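PDB 1MQV: cytochrome c' from Rhodopseudomonas palustris, which carries a covalently attached high-spin heme without a sixth ligand and acts in electron transfer, although its exact role is not known. Local coordinates for residues A[11-22]-A[40-51]; A[78-89]-A[109-120]. The protein carries 3 engineered substitutions. All coordinates share one frame; numbering follows the deposited sequence.

In the fold
Contact 1 (11-22 with 40-51) joins the first two helices of a four-helix bundle, and contact 2 (78-89 with 109-120) joins the last two; their centres lie about 12 Å apart. The pairs meet where helix 34-50 packs on helix 75-95: S48 OG comes within 3.3 Å of L85 CD2, and L51 CD1 lies 3.6 Å from F82 CE1. Both contacts line the heme c pocket. Helix 109-120 of contact 2 holds the heme from the proximal side, through the covalent attachment and the axial ligand. On the other side, contact 1 brings L12 over the iron, and M15 shares that side with F82 and L85 of contact 2. R8, T65 and A66, outside both contacts, add hydrogen bonds to the heme.

Contact 1. Residues A[11-22]-A[40-51]; sequences ILKQMGEATKPI and SLAAIADDSKKL. With HEC (heme c), chain C.
Antiparallel helix packing, with I11, M15 and A18 set against D47, I44 and S40, joins helix 4-27 to helix 34-50 beside one heme face; their directions differ by 158° and the axes come within 8.9 Å. The I11 side chain has CG1 beside the backbone N (chi1 -72°), which leaves CG2 to press on D47 CB at 3.4 Å as the side chains slide past each other. M15 runs by D47 likewise, then bends so that CE meets L51 CD1 tip to tip at 3.6 Å. A water bridges Q14 NE2 and D47 OD2, giving this buried carboxylate a polar partner. S40 OG donates to A18 O (2.7 Å) in the carbonyl plane, on a lone pair, tying the helices where A18 CB packs on A43. L12 CD2 lies 3.5 Å from the heme iron and 3.7 Å from L51 CD1. With an alanine in place of L12, the iron would probably lose its apolar cover on this side and L51 a packing partner. T19 CG2 rests on the heme methyl CMB. The arrangement is that of a cytochrome c' four-helix bundle, in which an apolar side chain fills the distal side of a five-coordinate heme.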
# COMPACT_ATOMS: atom_id res chain seq x y z
N ILE A 11 5.36 0.88 -8.58
CA ILE A 11 5.50 0.81 -7.11
C ILE A 11 4.25 0.14 -6.49
O ILE A 11 4.37 -0.66 -5.57
CB ILE A 11 5.70 2.20 -6.51
CG1 ILE A 11 7.09 2.74 -6.86
CG2 ILE A 11 5.48 2.15 -4.96
CD1 ILE A 11 7.19 4.27 -6.70
N LEU A 12 3.06 0.47 -6.98
CA LEU A 12 1.84 -0.12 -6.41
C LEU A 12 1.76 -1.59 -6.79
O LEU A 12 1.22 -2.40 -6.04
CB LEU A 12 0.58 0.64 -6.86
CG LEU A 12 0.50 2.05 -6.30
CD1 LEU A 12 -0.32 2.94 -7.22
CD2 LEU A 12 -0.18 1.96 -4.86
N LYS A 13 2.31 -1.96 -7.95
CA LYS A 13 2.32 -3.37 -8.33
C LYS A 13 3.19 -4.11 -7.32
O LYS A 13 2.83 -5.22 -6.87
CB LYS A 13 2.85 -3.54 -9.77
CG LYS A 13 2.98 -4.98 -10.22
CD LYS A 13 3.26 -5.02 -11.73
CE LYS A 13 3.71 -6.41 -12.19
NZ LYS A 13 2.80 -7.48 -11.71
N GLN A 14 4.34 -3.52 -6.96
CA GLN A 14 5.23 -4.13 -5.96
C GLN A 14 4.47 -4.25 -4.63
O GLN A 14 4.60 -5.27 -3.94
CB GLN A 14 6.50 -3.28 -5.68
CG GLN A 14 7.32 -2.83 -6.87
CD GLN A 14 8.34 -1.76 -6.48
OE1 GLN A 14 8.64 -0.84 -7.26
NE2 GLN A 14 8.86 -1.87 -5.25
N MET A 15 3.70 -3.22 -4.27
CA MET A 15 2.97 -3.29 -2.99
C MET A 15 2.03 -4.48 -3.04
O MET A 15 1.94 -5.26 -2.08
CB MET A 15 2.18 -1.99 -2.74
CG MET A 15 2.93 -0.90 -2.00
SD MET A 15 1.97 -0.20 -0.59
CE MET A 15 1.14 1.02 -1.44
N GLY A 16 1.33 -4.64 -4.18
CA GLY A 16 0.43 -5.78 -4.34
C GLY A 16 1.19 -7.10 -4.15
O GLY A 16 0.73 -8.00 -3.41
N GLU A 17 2.35 -7.25 -4.82
CA GLU A 17 3.14 -8.47 -4.67
C GLU A 17 3.60 -8.68 -3.21
O GLU A 17 3.69 -9.81 -2.75
CB GLU A 17 4.36 -8.38 -5.58
CG GLU A 17 3.90 -8.32 -7.02
CD GLU A 17 4.97 -7.86 -7.99
OE1 GLU A 17 5.70 -6.90 -7.67
OE2 GLU A 17 5.05 -8.46 -9.08
N ALA A 18 3.92 -7.61 -2.49
CA ALA A 18 4.36 -7.80 -1.09
C ALA A 18 3.25 -8.39 -0.22
O ALA A 18 3.55 -9.00 0.81
CB ALA A 18 4.85 -6.46 -0.46
N THR A 19 1.99 -8.18 -0.59
CA THR A 19 0.91 -8.75 0.23
C THR A 19 0.68 -10.23 -0.08
O THR A 19 0.09 -10.94 0.72
CB THR A 19 -0.47 -8.04 0.07
OG1 THR A 19 -0.98 -8.28 -1.26
CG2 THR A 19 -0.36 -6.56 0.30
N LYS A 20 1.15 -10.70 -1.23
CA LYS A 20 0.93 -12.10 -1.56
C LYS A 20 1.41 -13.16 -0.53
O LYS A 20 0.63 -14.05 -0.13
CB LYS A 20 1.45 -12.41 -2.97
CG LYS A 20 0.73 -11.65 -4.08
CD LYS A 20 0.94 -12.36 -5.44
CE LYS A 20 0.42 -11.55 -6.63
NZ LYS A 20 1.31 -10.40 -6.99
N PRO A 21 2.68 -13.10 -0.08
CA PRO A 21 3.11 -14.11 0.90
C PRO A 21 2.32 -14.00 2.21
O PRO A 21 2.12 -14.98 2.91
CB PRO A 21 4.59 -13.79 1.15
CG PRO A 21 4.98 -12.86 0.13
CD PRO A 21 3.75 -12.13 -0.34
N ILE A 22 1.93 -12.78 2.56
CA ILE A 22 1.15 -12.60 3.79
C ILE A 22 -0.22 -13.28 3.61
O ILE A 22 -0.67 -14.02 4.48
CB ILE A 22 0.97 -11.12 4.13
CG1 ILE A 22 2.30 -10.57 4.68
CG2 ILE A 22 -0.14 -10.94 5.21
CD1 ILE A 22 2.35 -9.06 4.73
N SER A 40 7.97 -7.79 3.57
CA SER A 40 6.74 -7.26 2.98
C SER A 40 6.31 -6.00 3.68
O SER A 40 5.91 -5.06 3.03
CB SER A 40 5.57 -8.27 3.06
OG SER A 40 5.83 -9.39 2.22
N LEU A 41 6.35 -5.96 5.02
CA LEU A 41 5.91 -4.76 5.69
C LEU A 41 6.84 -3.58 5.38
O LEU A 41 6.41 -2.44 5.24
CB LEU A 41 5.85 -5.02 7.20
CG LEU A 41 4.76 -6.01 7.58
CD1 LEU A 41 4.88 -6.36 9.08
CD2 LEU A 41 3.40 -5.34 7.35
N ALA A 42 8.13 -3.87 5.27
CA ALA A 42 9.10 -2.81 5.01
C ALA A 42 8.84 -2.25 3.61
O ALA A 42 8.89 -1.04 3.41
CB ALA A 42 10.53 -3.38 5.12
N ALA A 43 8.52 -3.12 2.66
CA ALA A 43 8.25 -2.66 1.28
C ALA A 43 7.02 -1.79 1.25
O ALA A 43 7.02 -0.72 0.62
CB ALA A 43 8.04 -3.80 0.37
N ILE A 44 5.97 -2.24 1.93
CA ILE A 44 4.73 -1.47 2.00
C ILE A 44 5.04 -0.09 2.59
O ILE A 44 4.61 0.93 2.05
CB ILE A 44 3.64 -2.24 2.84
CG1 ILE A 44 3.16 -3.46 2.07
CG2 ILE A 44 2.45 -1.31 3.17
CD1 ILE A 44 2.35 -4.46 2.94
N ALA A 45 5.82 -0.04 3.68
CA ALA A 45 6.12 1.26 4.31
C ALA A 45 6.94 2.16 3.40
O ALA A 45 6.65 3.34 3.26
CB ALA A 45 6.85 1.08 5.66
N ASP A 46 7.99 1.60 2.79
CA ASP A 46 8.82 2.38 1.87
C ASP A 46 8.03 2.88 0.64
O ASP A 46 8.22 4.04 0.21
CB ASP A 46 10.03 1.55 1.41
CG ASP A 46 11.01 1.28 2.55
OD1 ASP A 46 11.02 2.06 3.53
OD2 ASP A 46 11.79 0.31 2.45
N ASP A 47 7.19 2.03 0.06
CA ASP A 47 6.40 2.41 -1.13
C ASP A 47 5.45 3.52 -0.76
O ASP A 47 5.27 4.47 -1.53
CB ASP A 47 5.60 1.23 -1.69
CG ASP A 47 6.49 0.11 -2.21
OD1 ASP A 47 7.69 0.35 -2.47
OD2 ASP A 47 5.99 -1.02 -2.36
N SER A 48 4.87 3.44 0.43
CA SER A 48 3.93 4.47 0.87
C SER A 48 4.60 5.82 1.14
O SER A 48 3.92 6.86 1.19
CB SER A 48 3.19 3.96 2.14
OG SER A 48 2.43 2.80 1.83
N LYS A 49 5.92 5.82 1.33
CA LYS A 49 6.62 7.08 1.56
C LYS A 49 7.04 7.70 0.22
O LYS A 49 7.29 8.89 0.13
CB LYS A 49 7.82 6.86 2.45
CG LYS A 49 7.45 6.60 3.88
CD LYS A 49 8.67 6.09 4.65
CE LYS A 49 8.43 6.25 6.15
NZ LYS A 49 9.56 5.58 6.86
N LYS A 50 7.07 6.87 -0.81
CA LYS A 50 7.45 7.35 -2.13
C LYS A 50 6.25 7.82 -2.93
O LYS A 50 6.35 8.81 -3.66
CB LYS A 50 8.13 6.21 -2.91
CG LYS A 50 9.50 5.83 -2.37
CD LYS A 50 10.09 4.72 -3.24
CE LYS A 50 11.34 4.14 -2.57
NZ LYS A 50 11.91 2.95 -3.28
N LEU A 51 5.10 7.14 -2.79
CA LEU A 51 3.91 7.47 -3.57
C LEU A 51 3.34 8.90 -3.51
O LEU A 51 2.82 9.38 -4.52
CB LEU A 51 2.79 6.41 -3.32
CG LEU A 51 3.21 5.05 -3.95
CD1 LEU A 51 2.55 3.83 -3.25
CD2 LEU A 51 2.91 5.07 -5.48
FE HEC C . -3.41 0.81 -4.34
CHA HEC C . -3.30 0.89 -7.70
CHB HEC C . -2.27 -2.41 -4.39
CHC HEC C . -2.78 0.95 -1.01
CHD HEC C . -4.15 4.27 -4.24
NA HEC C . -2.89 -0.53 -5.80
C1A HEC C . -2.92 -0.27 -7.14
C2A HEC C . -2.50 -1.43 -7.84
C3A HEC C . -2.22 -2.43 -6.91
C4A HEC C . -2.47 -1.82 -5.62
CMA HEC C . -1.78 -3.86 -7.02
CAA HEC C . -2.47 -1.57 -9.35
CBA HEC C . -1.12 -1.12 -9.87
CGA HEC C . -0.96 -1.44 -11.36
O1A HEC C . -0.29 -2.43 -11.67
O2A HEC C . -1.50 -0.68 -12.20
NB HEC C . -2.72 -0.44 -3.02
C1B HEC C . -2.40 -1.78 -3.16
C2B HEC C . -2.16 -2.47 -1.87
C3B HEC C . -2.31 -1.53 -0.93
C4B HEC C . -2.62 -0.26 -1.64
CMB HEC C . -1.84 -3.99 -1.74
CAB HEC C . -2.20 -1.67 0.53
CBB HEC C . -1.12 -2.29 1.17
NC HEC C . -3.38 2.29 -2.96
C1C HEC C . -3.12 2.17 -1.60
C2C HEC C . -3.35 3.38 -0.91
C3C HEC C . -3.76 4.35 -1.78
C4C HEC C . -3.78 3.62 -3.09
CMC HEC C . -3.33 3.54 0.65
CAC HEC C . -4.21 5.73 -1.62
CBC HEC C . -3.75 6.46 -0.43
ND HEC C . -3.70 2.32 -5.66
C1D HEC C . -4.10 3.62 -5.51
C2D HEC C . -4.39 4.26 -6.81
C3D HEC C . -4.16 3.29 -7.75
C4D HEC C . -3.70 2.09 -7.05
CMD HEC C . -4.62 5.80 -6.95
CAD HEC C . -4.25 3.53 -9.33
CBD HEC C . -2.80 3.89 -9.75
CGD HEC C . -2.78 4.36 -11.21
O1D HEC C . -3.44 3.67 -12.00
O2D HEC C . -2.14 5.38 -11.52
O HOH W 1 7.41 -3.06 -2.82

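Contact 2. Residues A[78-89]-A[109-120]; sequences FDDLFAKLAAAA and VLGNCKSCHDDF. With HEC (heme c), chain C.
F78 turns its ring edge toward the face of F120, a T-shaped pair with centroids 5.3 Å apart and planes at 76°, at one end of the antiparallel packing of helix 78-89 on helix 109-120. Its CG lies opposite the backbone N (chi1 172°), a setting that carries CE1 to 4.1 Å from C116 SG, obliquely to the ring. In the middle, N112 is a knob in the hole formed by L81, K84, L85 and A88. The amide ND2 is turned back to V109 O (3.1 Å), while OD1 lies against the extended K84 chain, 3.3 Å from CE, and takes a hydrogen bond from a water that also accepts from K84 NZ. L85 crosses V109 at about a right angle, CD1 to CG1. F82 lays a ring face over heme CBC, which stands over the ring centre. On the opposing helix, C113 SG and C116 SG are bonded covalently to heme CAB and CAC. H117 NE2 binds the heme FE at 2.1 Å. These three residues are the fixed positions of a CXXCH motif, so one helix holds this c-type heme by two thioether links and through its iron, with F78 and L81 beside the C116 attachment.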
# COMPACT_ATOMS: atom_id res chain seq x y z
N PHE A 78 -5.84 12.30 0.65
CA PHE A 78 -5.21 11.23 -0.12
C PHE A 78 -3.77 11.04 0.36
O PHE A 78 -3.39 9.91 0.68
CB PHE A 78 -5.29 11.59 -1.63
CG PHE A 78 -4.52 10.67 -2.54
CD1 PHE A 78 -5.09 9.47 -3.00
CD2 PHE A 78 -3.28 11.06 -3.03
CE1 PHE A 78 -4.42 8.68 -3.94
CE2 PHE A 78 -2.60 10.27 -3.98
CZ PHE A 78 -3.19 9.08 -4.44
N ASP A 79 -2.98 12.14 0.44
CA ASP A 79 -1.59 12.07 0.89
C ASP A 79 -1.48 11.43 2.28
O ASP A 79 -0.61 10.61 2.55
CB ASP A 79 -0.95 13.46 1.01
CG ASP A 79 -0.71 14.12 -0.33
OD1 ASP A 79 -0.81 13.44 -1.38
OD2 ASP A 79 -0.40 15.32 -0.32
N ASP A 80 -2.36 11.85 3.18
CA ASP A 80 -2.33 11.34 4.54
C ASP A 80 -2.71 9.85 4.69
O ASP A 80 -2.32 9.21 5.68
CB ASP A 80 -3.23 12.22 5.43
CG ASP A 80 -2.66 13.65 5.59
OD1 ASP A 80 -1.59 13.97 5.03
OD2 ASP A 80 -3.27 14.48 6.29
N LEU A 81 -3.44 9.31 3.72
CA LEU A 81 -3.84 7.90 3.79
C LEU A 81 -2.57 7.11 3.46
O LEU A 81 -2.39 5.99 3.92
CB LEU A 81 -4.96 7.56 2.78
CG LEU A 81 -6.13 6.68 3.24
CD1 LEU A 81 -5.63 5.50 4.09
CD2 LEU A 81 -7.09 7.54 4.06
N PHE A 82 -1.69 7.66 2.62
CA PHE A 82 -0.47 6.91 2.37
C PHE A 82 0.39 7.00 3.63
O PHE A 82 1.09 6.05 3.99
CB PHE A 82 0.34 7.46 1.20
CG PHE A 82 -0.11 6.98 -0.12
CD1 PHE A 82 -0.04 5.62 -0.45
CD2 PHE A 82 -0.53 7.88 -1.09
CE1 PHE A 82 -0.36 5.17 -1.72
CE2 PHE A 82 -0.85 7.43 -2.37
CZ PHE A 82 -0.76 6.09 -2.68
N ALA A 83 0.36 8.16 4.29
CA ALA A 83 1.17 8.31 5.51
C ALA A 83 0.62 7.35 6.56
O ALA A 83 1.40 6.80 7.39
CB ALA A 83 1.11 9.71 6.03
N LYS A 84 -0.70 7.17 6.57
CA LYS A 84 -1.34 6.24 7.51
C LYS A 84 -0.87 4.81 7.24
O LYS A 84 -0.49 4.07 8.13
CB LYS A 84 -2.87 6.35 7.42
CG LYS A 84 -3.65 5.34 8.25
CD LYS A 84 -5.13 5.70 8.34
CE LYS A 84 -5.87 4.63 9.12
NZ LYS A 84 -7.31 4.82 9.01
N LEU A 85 -0.84 4.42 5.97
CA LEU A 85 -0.39 3.08 5.67
C LEU A 85 1.07 2.90 6.01
O LEU A 85 1.47 1.86 6.50
CB LEU A 85 -0.67 2.76 4.17
CG LEU A 85 -0.10 1.42 3.67
CD1 LEU A 85 -0.66 0.16 4.45
CD2 LEU A 85 -0.47 1.38 2.16
N ALA A 86 1.89 3.94 5.78
CA ALA A 86 3.30 3.83 6.07
C ALA A 86 3.48 3.64 7.56
O ALA A 86 4.24 2.78 8.00
CB ALA A 86 4.05 5.11 5.58
N ALA A 87 2.75 4.42 8.34
CA ALA A 87 2.85 4.28 9.80
C ALA A 87 2.28 2.94 10.31
O ALA A 87 2.77 2.40 11.29
CB ALA A 87 2.15 5.43 10.46
N ALA A 88 1.24 2.42 9.67
CA ALA A 88 0.68 1.13 10.07
C ALA A 88 1.67 -0.00 9.80
O ALA A 88 1.90 -0.88 10.65
CB ALA A 88 -0.67 0.87 9.33
N ALA A 89 2.30 0.01 8.61
CA ALA A 89 3.22 -1.04 8.30
C ALA A 89 4.44 -0.94 9.17
O ALA A 89 5.01 -1.97 9.57
CB ALA A 89 3.64 -1.01 6.77
N VAL A 109 -3.22 -2.99 8.91
CA VAL A 109 -2.38 -2.59 7.81
C VAL A 109 -3.15 -2.64 6.49
O VAL A 109 -3.30 -1.62 5.78
CB VAL A 109 -1.15 -3.53 7.70
CG1 VAL A 109 -0.24 -3.07 6.58
CG2 VAL A 109 -0.39 -3.57 9.05
N LEU A 110 -3.62 -3.85 6.17
CA LEU A 110 -4.32 -4.09 4.93
C LEU A 110 -5.62 -3.34 4.72
O LEU A 110 -6.06 -3.16 3.58
CB LEU A 110 -4.54 -5.60 4.73
CG LEU A 110 -3.31 -6.55 4.79
CD1 LEU A 110 -3.74 -7.94 4.38
CD2 LEU A 110 -2.21 -6.03 3.84
N GLY A 111 -6.28 -2.92 5.80
CA GLY A 111 -7.53 -2.20 5.60
C GLY A 111 -7.35 -0.85 4.89
O GLY A 111 -8.29 -0.32 4.29
N ASN A 112 -6.13 -0.32 4.95
CA ASN A 112 -5.81 0.95 4.34
C ASN A 112 -5.88 0.82 2.82
O ASN A 112 -6.18 1.81 2.15
CB ASN A 112 -4.41 1.38 4.77
CG ASN A 112 -4.38 1.89 6.17
OD1 ASN A 112 -5.01 2.92 6.46
ND2 ASN A 112 -3.69 1.16 7.07
N CYS A 113 -5.61 -0.37 2.29
CA CYS A 113 -5.63 -0.54 0.82
C CYS A 113 -7.05 -0.23 0.31
O CYS A 113 -7.25 0.68 -0.51
CB CYS A 113 -5.22 -1.97 0.40
SG CYS A 113 -3.72 -2.59 1.22
N LYS A 114 -8.04 -0.97 0.80
CA LYS A 114 -9.43 -0.74 0.38
C LYS A 114 -9.95 0.68 0.67
O LYS A 114 -10.71 1.27 -0.13
CB LYS A 114 -10.37 -1.76 1.07
CG LYS A 114 -11.82 -1.67 0.61
CD LYS A 114 -12.69 -2.79 1.21
CE LYS A 114 -14.18 -2.57 0.94
NZ LYS A 114 -14.51 -2.29 -0.50
N SER A 115 -9.58 1.22 1.83
CA SER A 115 -10.03 2.56 2.21
C SER A 115 -9.69 3.59 1.17
O SER A 115 -10.48 4.47 0.88
CB SER A 115 -9.42 2.97 3.54
OG SER A 115 -10.10 2.27 4.58
N CYS A 116 -8.50 3.49 0.59
CA CYS A 116 -8.12 4.46 -0.39
C CYS A 116 -8.75 4.07 -1.73
O CYS A 116 -9.27 4.93 -2.45
CB CYS A 116 -6.61 4.50 -0.55
SG CYS A 116 -6.13 5.70 -1.72
N HIS A 117 -8.69 2.79 -2.07
CA HIS A 117 -9.26 2.36 -3.36
C HIS A 117 -10.73 2.74 -3.49
O HIS A 117 -11.15 3.21 -4.54
CB HIS A 117 -9.05 0.84 -3.56
CG HIS A 117 -7.61 0.45 -3.65
ND1 HIS A 117 -7.17 -0.84 -3.46
CD2 HIS A 117 -6.50 1.18 -3.94
CE1 HIS A 117 -5.86 -0.89 -3.62
NE2 HIS A 117 -5.42 0.33 -3.91
N ASP A 118 -11.51 2.62 -2.43
CA ASP A 118 -12.91 2.97 -2.58
C ASP A 118 -13.18 4.42 -2.95
O ASP A 118 -14.21 4.68 -3.56
CB ASP A 118 -13.71 2.59 -1.34
CG ASP A 118 -13.79 1.08 -1.13
OD1 ASP A 118 -13.66 0.31 -2.10
OD2 ASP A 118 -14.01 0.65 0.02
N ASP A 119 -12.27 5.34 -2.61
CA ASP A 119 -12.47 6.74 -2.95
C ASP A 119 -11.66 7.25 -4.13
O ASP A 119 -12.12 8.14 -4.85
CB ASP A 119 -12.12 7.67 -1.78
CG ASP A 119 -13.20 7.71 -0.67
OD1 ASP A 119 -14.39 7.57 -1.00
OD2 ASP A 119 -12.85 7.88 0.53
N PHE A 120 -10.51 6.65 -4.37
CA PHE A 120 -9.58 7.22 -5.34
C PHE A 120 -9.07 6.35 -6.48
O PHE A 120 -8.22 6.81 -7.24
CB PHE A 120 -8.38 7.74 -4.54
CG PHE A 120 -8.76 8.73 -3.46
CD1 PHE A 120 -9.24 9.98 -3.80
CD2 PHE A 120 -8.62 8.41 -2.10
CE1 PHE A 120 -9.58 10.93 -2.81
CE2 PHE A 120 -8.96 9.36 -1.12
CZ PHE A 120 -9.44 10.62 -1.47
FE HEC C . -3.41 0.81 -4.34
CHA HEC C . -3.30 0.89 -7.70
CHB HEC C . -2.27 -2.41 -4.39
CHC HEC C . -2.78 0.95 -1.01
CHD HEC C . -4.15 4.27 -4.24
NA HEC C . -2.89 -0.53 -5.80
C1A HEC C . -2.92 -0.27 -7.14
C2A HEC C . -2.50 -1.43 -7.84
C3A HEC C . -2.22 -2.43 -6.91
C4A HEC C . -2.47 -1.82 -5.62
CMA HEC C . -1.78 -3.86 -7.02
CAA HEC C . -2.47 -1.57 -9.35
CBA HEC C . -1.12 -1.12 -9.87
CGA HEC C . -0.96 -1.44 -11.36
O1A HEC C . -0.29 -2.43 -11.67
O2A HEC C . -1.50 -0.68 -12.20
NB HEC C . -2.72 -0.44 -3.02
C1B HEC C . -2.40 -1.78 -3.16
C2B HEC C . -2.16 -2.47 -1.87
C3B HEC C . -2.31 -1.53 -0.93
C4B HEC C . -2.62 -0.26 -1.64
CMB HEC C . -1.84 -3.99 -1.74
CAB HEC C . -2.20 -1.67 0.53
CBB HEC C . -1.12 -2.29 1.17
NC HEC C . -3.38 2.29 -2.96
C1C HEC C . -3.12 2.17 -1.60
C2C HEC C . -3.35 3.38 -0.91
C3C HEC C . -3.76 4.35 -1.78
C4C HEC C . -3.78 3.62 -3.09
CMC HEC C . -3.33 3.54 0.65
CAC HEC C . -4.21 5.73 -1.62
CBC HEC C . -3.75 6.46 -0.43
ND HEC C . -3.70 2.32 -5.66
C1D HEC C . -4.10 3.62 -5.51
C2D HEC C . -4.39 4.26 -6.81
C3D HEC C . -4.16 3.29 -7.75
C4D HEC C . -3.70 2.09 -7.05
CMD HEC C . -4.62 5.80 -6.95
CAD HEC C . -4.25 3.53 -9.33
CBD HEC C . -2.80 3.89 -9.75
CGD HEC C . -2.78 4.36 -11.21
O1D HEC C . -3.44 3.67 -12.00
O2D HEC C . -2.14 5.38 -11.52
O HOH W 2 -7.70 3.67 6.21